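Local coordinates for lytic polysaccharide monooxygenase (Neurospora crassa, PDB 4QI8), which probably cleaves cellulose oxidatively at a copper centre, using a reducing agent with oxygen or hydrogen peroxide as cosubstrate, at residues A[33-38]-A[154-159]. Residues are numbered along the deposited sequence; the frame is centred on the assembly and turned at random.
Sequences DNVNSQ and AQFYIS
V35 and F156 meet where the loop 33-38 lies against strand 155-166 of the AA9 beta-sandwich, an immunoglobulin-like fold with its copper site at one end. From CB of F156, which points from the strand toward the loop, CG stands beside the backbone N and anti to the carbonyl carbon (chi1 -64°), and the ring runs on from CG through CD1 and CE1 to CZ at its tip. CE1 lies 3.9 Å from CG1 of V35, and CZ of the same ring lies equally close to that methyl, which comes in obliquely to the ring. I40 of helix 39-42 also packs on this phenyl, and E141 and I143 touch it from strand 134-144, so V35 adds one more side to the packing round a buried ring.

At the start of the strand, CB of D33 lies 3.6 Å from the carbonyl O of A154, while its carboxylate turns from the strand. A water joins the two backbones there: it donates to O of D33 (2.9 Å) and to O of A154 (2.7 Å), giving each carbonyl a hydrogen-bond donor. It also sits in the plane of the F156 ring, off its edge.

Bonds of its own also shape the loop: N34 to S37 is a type I turn, and OD1 of N34 accepts from N of N36 in an Asx turn. S37 OG then caps Q39 N as helix 39-42 begins.

On the other side of the strand, Y157 is part of the copper site together with H1 and H72. Its hydroxyl donates to Q155, a residue that probably helps bind oxygen: the OH lies 2.7 Å from OE1, raised 40° above the plane of the amide carbonyl.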
loop_
_atom_site.group_PDB
_atom_site.type_symbol
_atom_site.label_atom_id
_atom_site.label_comp_id
_atom_site.label_asym_id
_atom_site.label_seq_id
_atom_site.Cartn_x
_atom_site.Cartn_y
_atom_site.Cartn_z
ATOM N N ASP A 33 -9.928 -8.044 -6.485
ATOM C CA ASP A 33 -11.138 -7.234 -6.617
ATOM C C ASP A 33 -12.110 -7.493 -5.475
ATOM O O ASP A 33 -13.229 -6.987 -5.500
ATOM C CB ASP A 33 -11.808 -7.389 -7.991
ATOM C CG ASP A 33 -12.268 -8.798 -8.280
ATOM O OD1 ASP A 33 -12.336 -9.615 -7.336
ATOM O OD2 ASP A 33 -12.578 -9.086 -9.469
ATOM N N ASN A 34 -11.657 -8.223 -4.456
ATOM C CA ASN A 34 -12.459 -8.619 -3.316
ATOM C C ASN A 34 -11.930 -7.923 -2.057
ATOM O O ASN A 34 -10.941 -8.370 -1.469
ATOM C CB ASN A 34 -12.347 -10.131 -3.148
ATOM C CG ASN A 34 -13.281 -10.668 -2.095
ATOM O OD1 ASN A 34 -13.942 -9.901 -1.382
ATOM N ND2 ASN A 34 -13.356 -11.986 -1.997
ATOM N N VAL A 35 -12.583 -6.851 -1.618
ATOM C CA VAL A 35 -12.111 -6.147 -0.432
ATOM C C VAL A 35 -12.273 -6.986 0.847
ATOM O O VAL A 35 -11.722 -6.639 1.891
ATOM C CB VAL A 35 -12.808 -4.791 -0.246
ATOM C CG1 VAL A 35 -12.453 -3.854 -1.394
ATOM C CG2 VAL A 35 -14.318 -4.962 -0.091
ATOM N N ASN A 36 -13.000 -8.102 0.767
ATOM C CA ASN A 36 -13.200 -9.001 1.909
ATOM C C ASN A 36 -12.241 -10.183 1.955
ATOM O O ASN A 36 -12.301 -10.988 2.875
ATOM C CB ASN A 36 -14.639 -9.509 1.899
ATOM C CG ASN A 36 -15.636 -8.375 1.896
ATOM O OD1 ASN A 36 -16.458 -8.246 0.989
ATOM N ND2 ASN A 36 -15.551 -7.529 2.891
ATOM N N SER A 37 -11.371 -10.291 0.963
ATOM C CA SER A 37 -10.395 -11.366 0.911
ATOM C C SER A 37 -9.182 -11.080 1.786
ATOM O O SER A 37 -8.767 -9.929 1.934
ATOM C CB SER A 37 -9.914 -11.515 -0.534
ATOM O OG SER A 37 -8.858 -12.445 -0.637
ATOM N N GLN A 38 -8.575 -12.133 2.320
ATOM C CA GLN A 38 -7.273 -11.983 2.960
ATOM C C GLN A 38 -6.251 -11.365 2.005
ATOM O O GLN A 38 -5.296 -10.727 2.440
ATOM C CB GLN A 38 -6.752 -13.328 3.478
ATOM C CG GLN A 38 -7.617 -13.923 4.572
ATOM C CD GLN A 38 -7.610 -13.059 5.807
ATOM O OE1 GLN A 38 -6.556 -12.821 6.399
ATOM N NE2 GLN A 38 -8.780 -12.563 6.196
ATOM N N ALA A 154 -13.202 -2.400 -9.077
ATOM C CA ALA A 154 -11.930 -1.756 -8.763
ATOM C C ALA A 154 -10.840 -2.819 -8.701
ATOM O O ALA A 154 -11.054 -3.914 -8.197
ATOM C CB ALA A 154 -12.036 -1.006 -7.447
ATOM N N GLN A 155 -9.659 -2.472 -9.194
ATOM C CA GLN A 155 -8.552 -3.420 -9.320
ATOM C C GLN A 155 -7.425 -3.036 -8.369
ATOM O O GLN A 155 -6.732 -2.039 -8.579
ATOM C CB GLN A 155 -8.032 -3.427 -10.764
ATOM C CG GLN A 155 -9.096 -3.862 -11.752
ATOM C CD GLN A 155 -8.631 -3.889 -13.193
ATOM O OE1 GLN A 155 -7.486 -3.535 -13.519
ATOM N NE2 GLN A 155 -9.535 -4.294 -14.076
ATOM N N PHE A 156 -7.227 -3.833 -7.325
ATOM C CA PHE A 156 -6.189 -3.554 -6.332
ATOM C C PHE A 156 -4.918 -4.351 -6.642
ATOM O O PHE A 156 -4.948 -5.584 -6.735
ATOM C CB PHE A 156 -6.668 -3.907 -4.918
ATOM C CG PHE A 156 -7.838 -3.091 -4.430
ATOM C CD1 PHE A 156 -9.138 -3.404 -4.799
ATOM C CD2 PHE A 156 -7.631 -2.039 -3.556
ATOM C CE1 PHE A 156 -10.202 -2.660 -4.322
ATOM C CE2 PHE A 156 -8.694 -1.302 -3.074
ATOM C CZ PHE A 156 -9.979 -1.616 -3.464
ATOM N N TYR A 157 -3.806 -3.636 -6.784
ATOM C CA TYR A 157 -2.492 -4.230 -7.044
ATOM C C TYR A 157 -1.658 -3.970 -5.788
ATOM O O TYR A 157 -1.397 -2.825 -5.451
ATOM C CB TYR A 157 -1.859 -3.594 -8.292
ATOM C CG TYR A 157 -2.699 -3.793 -9.534
ATOM C CD1 TYR A 157 -2.538 -4.937 -10.322
ATOM C CD2 TYR A 157 -3.654 -2.856 -9.928
ATOM C CE1 TYR A 157 -3.302 -5.141 -11.453
ATOM C CE2 TYR A 157 -4.418 -3.054 -11.067
ATOM C CZ TYR A 157 -4.239 -4.199 -11.822
ATOM O OH TYR A 157 -4.981 -4.441 -12.956
ATOM N N ILE A 158 -1.289 -5.037 -5.078
ATOM C CA ILE A 158 -0.837 -4.964 -3.687
ATOM C C ILE A 158 0.434 -5.770 -3.458
ATOM O O ILE A 158 0.593 -6.848 -4.043
ATOM C CB ILE A 158 -1.947 -5.515 -2.752
ATOM C CG1 ILE A 158 -3.178 -4.607 -2.791
ATOM C CG2 ILE A 158 -1.454 -5.691 -1.314
ATOM C CD1 ILE A 158 -4.454 -5.306 -2.325
ATOM N N SER A 159 1.297 -5.285 -2.564
ATOM C CA SER A 159 2.267 -6.159 -1.909
ATOM C C SER A 159 2.635 -5.555 -0.563
ATOM O O SER A 159 2.261 -4.424 -0.253
ATOM C CB SER A 159 3.529 -6.355 -2.763
ATOM O OG SER A 159 4.284 -5.160 -2.772
HETATM O O HOH W 1 -13.144 -4.305 -6.464
#